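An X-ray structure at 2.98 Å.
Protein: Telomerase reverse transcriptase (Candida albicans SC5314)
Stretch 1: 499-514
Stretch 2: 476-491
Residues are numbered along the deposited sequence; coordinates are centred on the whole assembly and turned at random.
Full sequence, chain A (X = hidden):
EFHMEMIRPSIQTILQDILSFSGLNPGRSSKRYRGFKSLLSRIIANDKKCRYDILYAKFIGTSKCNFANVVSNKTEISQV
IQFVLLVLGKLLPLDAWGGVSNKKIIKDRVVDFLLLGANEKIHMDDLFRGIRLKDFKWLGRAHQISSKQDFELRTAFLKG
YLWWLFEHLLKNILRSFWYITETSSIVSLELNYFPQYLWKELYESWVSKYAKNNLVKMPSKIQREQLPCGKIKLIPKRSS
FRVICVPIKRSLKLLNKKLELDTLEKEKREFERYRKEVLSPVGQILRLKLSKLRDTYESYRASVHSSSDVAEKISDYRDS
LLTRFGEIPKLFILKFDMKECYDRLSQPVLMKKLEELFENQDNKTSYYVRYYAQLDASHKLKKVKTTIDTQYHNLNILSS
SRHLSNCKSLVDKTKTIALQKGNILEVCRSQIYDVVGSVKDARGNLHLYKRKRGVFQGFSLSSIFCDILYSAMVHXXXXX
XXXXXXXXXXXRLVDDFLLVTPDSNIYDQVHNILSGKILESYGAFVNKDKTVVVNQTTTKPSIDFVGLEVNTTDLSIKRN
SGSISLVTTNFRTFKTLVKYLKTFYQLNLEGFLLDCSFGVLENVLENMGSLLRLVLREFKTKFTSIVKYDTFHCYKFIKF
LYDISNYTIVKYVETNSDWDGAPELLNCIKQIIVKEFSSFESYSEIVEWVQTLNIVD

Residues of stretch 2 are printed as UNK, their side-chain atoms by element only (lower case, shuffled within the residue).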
# COMPACT_ATOMS: atom_id res chain seq x y z
N LEU A 499 -4.33 -23.70 -13.15
CA LEU A 499 -4.18 -25.15 -13.23
C LEU A 499 -3.32 -25.49 -14.43
O LEU A 499 -3.61 -25.04 -15.55
CB LEU A 499 -5.54 -25.85 -13.33
CG LEU A 499 -5.54 -27.38 -13.43
CD1 LEU A 499 -6.66 -27.96 -12.60
CD2 LEU A 499 -5.65 -27.84 -14.87
N VAL A 500 -2.27 -26.27 -14.21
CA VAL A 500 -1.38 -26.73 -15.27
C VAL A 500 -1.23 -28.24 -15.13
O VAL A 500 -0.82 -28.73 -14.06
CB VAL A 500 -0.01 -26.04 -15.21
CG1 VAL A 500 0.88 -26.55 -16.33
CG2 VAL A 500 -0.16 -24.53 -15.29
N THR A 501 -1.55 -28.98 -16.19
CA THR A 501 -1.39 -30.42 -16.17
C THR A 501 -1.32 -30.95 -17.59
O THR A 501 -2.01 -30.41 -18.47
CB THR A 501 -2.54 -31.11 -15.41
OG1 THR A 501 -2.35 -32.53 -15.43
CG2 THR A 501 -3.89 -30.77 -16.04
N PRO A 502 -0.50 -31.97 -17.86
CA PRO A 502 -0.54 -32.61 -19.18
C PRO A 502 -1.72 -33.56 -19.35
O PRO A 502 -2.02 -33.94 -20.49
CB PRO A 502 0.79 -33.37 -19.24
CG PRO A 502 1.09 -33.68 -17.82
CD PRO A 502 0.57 -32.53 -17.01
N ASP A 503 -2.38 -33.96 -18.27
CA ASP A 503 -3.51 -34.87 -18.35
C ASP A 503 -4.74 -34.11 -18.86
O ASP A 503 -5.15 -33.12 -18.26
CB ASP A 503 -3.79 -35.49 -16.98
CG ASP A 503 -4.66 -36.73 -17.06
OD1 ASP A 503 -5.40 -36.90 -18.05
OD2 ASP A 503 -4.61 -37.55 -16.12
N SER A 504 -5.31 -34.59 -19.96
CA SER A 504 -6.52 -33.97 -20.49
C SER A 504 -7.74 -34.29 -19.63
O SER A 504 -8.64 -33.46 -19.49
CB SER A 504 -6.76 -34.42 -21.94
OG SER A 504 -6.96 -35.81 -22.00
N ASN A 505 -7.78 -35.50 -19.06
CA ASN A 505 -8.90 -35.88 -18.20
C ASN A 505 -9.00 -34.98 -16.98
O ASN A 505 -10.10 -34.66 -16.52
CB ASN A 505 -8.76 -37.34 -17.78
CG ASN A 505 -10.00 -37.87 -17.10
OD1 ASN A 505 -10.15 -37.78 -15.88
ND2 ASN A 505 -10.91 -38.44 -17.89
N ILE A 506 -7.85 -34.55 -16.44
CA ILE A 506 -7.86 -33.59 -15.34
C ILE A 506 -8.35 -32.23 -15.82
O ILE A 506 -9.10 -31.54 -15.13
CB ILE A 506 -6.46 -33.52 -14.70
CG1 ILE A 506 -6.15 -34.82 -13.96
CG2 ILE A 506 -6.36 -32.33 -13.75
CD1 ILE A 506 -7.10 -35.13 -12.82
N TYR A 507 -7.92 -31.83 -17.02
CA TYR A 507 -8.36 -30.55 -17.59
C TYR A 507 -9.88 -30.48 -17.70
O TYR A 507 -10.48 -29.45 -17.36
CB TYR A 507 -7.71 -30.36 -18.96
CG TYR A 507 -8.24 -29.19 -19.77
CD1 TYR A 507 -7.64 -27.95 -19.71
CD2 TYR A 507 -9.34 -29.35 -20.62
CE1 TYR A 507 -8.11 -26.88 -20.45
CE2 TYR A 507 -9.82 -28.28 -21.36
CZ TYR A 507 -9.21 -27.06 -21.28
OH TYR A 507 -9.68 -26.00 -22.02
N ASP A 508 -10.51 -31.54 -18.18
CA ASP A 508 -11.96 -31.52 -18.38
C ASP A 508 -12.71 -31.47 -17.06
O ASP A 508 -13.72 -30.76 -16.94
CB ASP A 508 -12.39 -32.74 -19.20
CG ASP A 508 -11.83 -32.71 -20.61
OD1 ASP A 508 -11.78 -31.62 -21.21
OD2 ASP A 508 -11.44 -33.79 -21.12
N GLN A 509 -12.25 -32.22 -16.05
CA GLN A 509 -12.99 -32.31 -14.79
C GLN A 509 -13.07 -30.96 -14.09
O GLN A 509 -14.13 -30.58 -13.58
CB GLN A 509 -12.34 -33.34 -13.87
CG GLN A 509 -12.44 -34.78 -14.36
CD GLN A 509 -11.93 -35.77 -13.33
OE1 GLN A 509 -12.45 -35.86 -12.22
NE2 GLN A 509 -10.90 -36.52 -13.70
N VAL A 510 -11.97 -30.21 -14.05
CA VAL A 510 -11.99 -28.90 -13.41
C VAL A 510 -12.79 -27.91 -14.24
O VAL A 510 -13.52 -27.07 -13.70
CB VAL A 510 -10.55 -28.41 -13.14
CG1 VAL A 510 -9.72 -28.46 -14.41
CG2 VAL A 510 -10.56 -27.01 -12.55
N HIS A 511 -12.68 -27.99 -15.57
CA HIS A 511 -13.48 -27.12 -16.43
C HIS A 511 -14.96 -27.46 -16.34
O HIS A 511 -15.80 -26.56 -16.49
CB HIS A 511 -12.99 -27.23 -17.87
CG HIS A 511 -13.45 -26.11 -18.75
ND1 HIS A 511 -14.75 -26.00 -19.19
CD2 HIS A 511 -12.79 -25.06 -19.28
CE1 HIS A 511 -14.87 -24.92 -19.95
NE2 HIS A 511 -13.69 -24.33 -20.02
N ASN A 512 -15.30 -28.73 -16.11
CA ASN A 512 -16.70 -29.13 -16.04
C ASN A 512 -17.40 -28.51 -14.82
O ASN A 512 -18.55 -28.07 -14.92
CB ASN A 512 -16.81 -30.65 -16.01
CG ASN A 512 -18.24 -31.13 -16.18
OD1 ASN A 512 -18.97 -31.32 -15.20
ND2 ASN A 512 -18.65 -31.34 -17.43
N ILE A 513 -16.72 -28.48 -13.67
CA ILE A 513 -17.32 -27.92 -12.47
C ILE A 513 -17.27 -26.40 -12.44
O ILE A 513 -17.90 -25.79 -11.56
CB ILE A 513 -16.66 -28.48 -11.20
CG1 ILE A 513 -15.15 -28.26 -11.22
CG2 ILE A 513 -16.98 -29.96 -11.04
CD1 ILE A 513 -14.43 -28.86 -10.04
N LEU A 514 -16.53 -25.78 -13.36
CA LEU A 514 -16.60 -24.33 -13.50
C LEU A 514 -17.83 -23.90 -14.29
O LEU A 514 -18.33 -22.78 -14.09
CB LEU A 514 -15.34 -23.80 -14.18
CG LEU A 514 -14.28 -23.16 -13.27
CD1 LEU A 514 -13.86 -24.12 -12.17
CD2 LEU A 514 -13.09 -22.73 -14.10
N UNK A 476 -12.66 -29.61 -0.73
CA UNK A 476 -13.74 -30.56 -0.94
C UNK A 476 -14.33 -30.53 -2.35
O UNK A 476 -14.76 -31.58 -2.85
c UNK A 476 -15.19 -28.86 0.26
o UNK A 476 -15.08 -28.36 1.40
o UNK A 476 -15.57 -28.21 -0.74
c UNK A 476 -14.86 -30.33 0.08
N UNK A 477 -14.37 -29.36 -3.00
CA UNK A 477 -14.95 -29.30 -4.34
C UNK A 477 -14.02 -29.90 -5.39
O UNK A 477 -14.49 -30.39 -6.42
s UNK A 477 -16.73 -27.20 -3.81
c UNK A 477 -15.30 -27.86 -4.69
N UNK A 478 -12.71 -29.87 -5.15
CA UNK A 478 -11.73 -30.42 -6.07
C UNK A 478 -11.09 -31.70 -5.54
O UNK A 478 -9.95 -32.01 -5.87
c UNK A 478 -11.66 -27.08 -6.25
c UNK A 478 -12.15 -25.93 -6.84
c UNK A 478 -11.71 -26.86 -9.00
c UNK A 478 -11.22 -28.00 -8.41
c UNK A 478 -11.19 -28.13 -7.03
c UNK A 478 -12.18 -25.82 -8.22
c UNK A 478 -10.65 -29.37 -6.38
N UNK A 479 -11.84 -32.45 -4.73
CA UNK A 479 -11.29 -33.66 -4.10
C UNK A 479 -10.84 -34.69 -5.13
O UNK A 479 -9.99 -35.53 -4.82
n UNK A 479 -9.79 -35.88 -1.01
o UNK A 479 -10.64 -33.80 -0.92
c UNK A 479 -10.69 -34.96 -1.34
c UNK A 479 -12.32 -34.26 -3.15
c UNK A 479 -11.79 -35.40 -2.28
N UNK A 480 -11.40 -34.66 -6.34
CA UNK A 480 -10.95 -35.58 -7.38
C UNK A 480 -9.48 -35.35 -7.72
O UNK A 480 -8.78 -36.29 -8.11
c UNK A 480 -11.81 -35.42 -8.64
c UNK A 480 -12.48 -33.01 -8.88
c UNK A 480 -11.46 -31.59 -10.52
c UNK A 480 -12.36 -31.78 -9.49
c UNK A 480 -10.67 -32.64 -10.94
c UNK A 480 -10.79 -33.88 -10.33
c UNK A 480 -11.69 -34.08 -9.30
N UNK A 481 -9.00 -34.11 -7.59
CA UNK A 481 -7.59 -33.83 -7.85
C UNK A 481 -6.68 -34.57 -6.88
O UNK A 481 -5.66 -35.14 -7.29
c UNK A 481 -7.33 -32.33 -7.78
c UNK A 481 -7.87 -31.47 -8.92
c UNK A 481 -7.61 -30.00 -8.64
c UNK A 481 -7.25 -31.89 -10.23
N UNK A 482 -7.03 -34.59 -5.60
CA UNK A 482 -6.20 -35.21 -4.58
C UNK A 482 -6.66 -36.65 -4.31
O UNK A 482 -7.12 -37.01 -3.23
c UNK A 482 -6.25 -31.80 -3.81
c UNK A 482 -7.91 -30.13 -4.18
c UNK A 482 -6.91 -29.16 -4.34
c UNK A 482 -7.59 -31.44 -3.91
c UNK A 482 -5.26 -30.81 -3.97
c UNK A 482 -4.23 -32.75 -3.57
c UNK A 482 -5.58 -29.48 -4.24
c UNK A 482 -6.19 -34.37 -3.31
c UNK A 482 -5.57 -33.03 -3.54
n UNK A 482 -4.04 -31.41 -3.82
N UNK A 483 -6.51 -37.47 -5.35
CA UNK A 483 -6.75 -38.90 -5.25
C UNK A 483 -5.67 -39.70 -5.97
O UNK A 483 -5.79 -40.93 -6.06
c UNK A 483 -8.14 -39.26 -5.81
c UNK A 483 -10.64 -38.88 -5.64
c UNK A 483 -10.96 -40.28 -6.14
n UNK A 483 -10.54 -40.49 -7.55
c UNK A 483 -9.29 -38.82 -4.92
N UNK A 484 -4.63 -39.04 -6.48
CA UNK A 484 -3.49 -39.68 -7.14
C UNK A 484 -3.93 -40.58 -8.30
O UNK A 484 -3.74 -41.80 -8.26
o UNK A 484 -1.49 -41.00 -6.71
c UNK A 484 -2.66 -40.47 -6.12
N UNK A 485 -4.52 -39.99 -9.36
CA UNK A 485 -4.72 -38.56 -9.69
C UNK A 485 -3.56 -37.60 -9.39
O UNK A 485 -3.71 -36.64 -8.64
n UNK A 485 -8.87 -39.33 -12.91
c UNK A 485 -8.69 -39.41 -11.43
c UNK A 485 -7.26 -38.76 -9.47
c UNK A 485 -7.45 -38.64 -10.97
c UNK A 485 -5.99 -38.04 -9.02
N UNK A 486 -2.40 -37.87 -9.97
CA UNK A 486 -1.19 -37.09 -9.76
C UNK A 486 -0.81 -36.35 -11.05
O UNK A 486 -1.55 -36.37 -12.04
n UNK A 486 -0.17 -40.77 -11.71
c UNK A 486 -0.05 -37.98 -9.26
c UNK A 486 -0.38 -40.11 -10.57
o UNK A 486 -1.27 -40.43 -9.78
c UNK A 486 0.52 -38.93 -10.30
N UNK A 487 0.34 -35.69 -11.02
CA UNK A 487 0.89 -34.95 -12.16
C UNK A 487 -0.05 -33.83 -12.59
O UNK A 487 -0.54 -33.78 -13.72
o UNK A 487 2.53 -35.97 -15.30
o UNK A 487 2.84 -34.29 -13.93
c UNK A 487 1.20 -35.90 -13.33
c UNK A 487 2.26 -35.35 -14.25
N UNK A 488 -0.31 -32.92 -11.65
CA UNK A 488 -1.06 -31.70 -11.93
C UNK A 488 -0.55 -30.60 -11.01
O UNK A 488 0.25 -30.84 -10.11
c UNK A 488 -2.90 -33.25 -9.66
c UNK A 488 -3.00 -32.04 -10.32
c UNK A 488 -2.57 -31.92 -11.75
c UNK A 488 -3.30 -33.37 -8.34
c UNK A 488 -3.79 -32.27 -7.67
c UNK A 488 -3.89 -31.06 -8.32
c UNK A 488 -3.50 -30.95 -9.64
N UNK A 489 -1.04 -29.38 -11.25
CA UNK A 489 -0.65 -28.24 -10.42
C UNK A 489 -1.85 -27.31 -10.30
O UNK A 489 -2.27 -26.71 -11.29
c UNK A 489 0.54 -27.51 -11.02
c UNK A 489 1.99 -25.45 -11.08
c UNK A 489 0.92 -26.20 -10.31
c UNK A 489 1.36 -26.46 -8.88
N UNK A 490 -2.39 -27.20 -9.09
CA UNK A 490 -3.50 -26.30 -8.80
C UNK A 490 -3.06 -25.33 -7.71
O UNK A 490 -2.54 -25.75 -6.68
c UNK A 490 -6.02 -26.30 -8.44
c UNK A 490 -7.68 -24.91 -7.40
c UNK A 490 -6.73 -26.23 -9.62
c UNK A 490 -8.38 -24.85 -8.59
c UNK A 490 -7.90 -25.51 -9.70
c UNK A 490 -6.51 -25.63 -7.32
c UNK A 490 -4.74 -27.08 -8.36
N UNK A 491 -3.26 -24.03 -7.95
CA UNK A 491 -2.83 -23.00 -7.02
C UNK A 491 -3.86 -21.87 -7.00
O UNK A 491 -4.36 -21.45 -8.05
c UNK A 491 -1.01 -21.33 -6.46
c UNK A 491 -1.42 -22.46 -7.39
c UNK A 491 -1.38 -22.02 -8.84

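Position 476, on the last turn of a helix, carries two carbons, the second bearing two oxygens: a carboxylate, Asp476. It lies out of reach of stretch 1, and its OD1 is hydrogen-bonded elsewhere in the structure, so the charge is satisfied away from this contact. Position 477 has one carbon and then a sulfur, so it is Cys477; its CB points toward stretch 1, but the contact comes from its backbone, with Cys477 O 3.9 Å from Ile513 CD1. At 478 the chain leaves helical geometry, and one carbon leads to a six-carbon ring without oxygen: Phe478. Its CE2 lies 3.7 Å from Val510 CG2, which sits at the ring edge, and 3.5 Å from Ile513 CD1, so a flat, apolar group fills the space beside two branched side chains of the helix.

Position 479 has three carbons, the third with one oxygen and one nitrogen, and is Gln479, out of reach of stretch 1 and partly exposed, where a polar amide can meet solvent. Position 480 again shows a carbon and a six-carbon ring, Phe480, pointing toward the helix and covered more than any other residue of its stretch. Its CE1 is 3.6 Å from Ile513 CD1, at the ring edge, its CZ 4.2 Å from Val510 CB, and its CD2 3.2 Å from Gln509 OE1. Four carbons forked at the second make 481 a leucine; Leu481 CD2 meets Ile506 CG2 at 3.7 Å, one branched aliphatic chain against another.

Position 482 bears fused five- and six-membered rings with one nitrogen, hence Trp482, and 483 four carbons in a row ending in nitrogen, Lys483; a single carbon and an oxygen make 484 Ser484. None of these three reaches stretch 1; the polar Lys483 and Ser484 are exposed. Position 485, preceded by a cis peptide bond, repeats the four carbons and nitrogen: Lys485. Its CD passes 4.0 Å from Ile506 CD1, while NZ lies 3.6 Å from Asn505 OD1, so the long chain offers methylenes to an apolar neighbour and its charged end to a polar one.

Position 486, with three carbons, an oxygen and a nitrogen, is Gln486, whose CB points away, leaving a polar chain exposed. At 487 two carbons, the second carrying two oxygens, make a carboxylate: Asp487; its backbone O accepts from Thr501 OG1 at 2.8 Å, and its carboxylate is hydrogen-bonded elsewhere in the structure. Position 488, a carbon and a six-carbon ring, is Phe488; its CB lies 4.3 Å from Ile506 CG2, an apolar contact, while the ring leads away. At 489, four carbons forked at the second give Leu489, whose CB is 4.5 Å from Val500 CB, apolar against apolar across the strands. Position 490 has another six-carbon ring, Phe490, with CD1 3.4 Å from Leu499 CD1 and CE1 4.2 Å from Val510 CG2, apolar partners for a buried ring. At 491 one carbon carries two more, so it is Val491, a beta-branched residue well suited to a strand.

The contact joins two kinds of surface. Antiparallel strands pair through Val500 N to Leu489 O at 3.0 Å, and Phe490 packs beside Leu499. Beyond them, Ile506, Val510 and Ile513 of the helix meet Phe478, Phe480 and Leu481, extending the strand pairing into an apolar interface.

Stretch 2, residues 476-491: DCFQFLWKSKQDFLFV
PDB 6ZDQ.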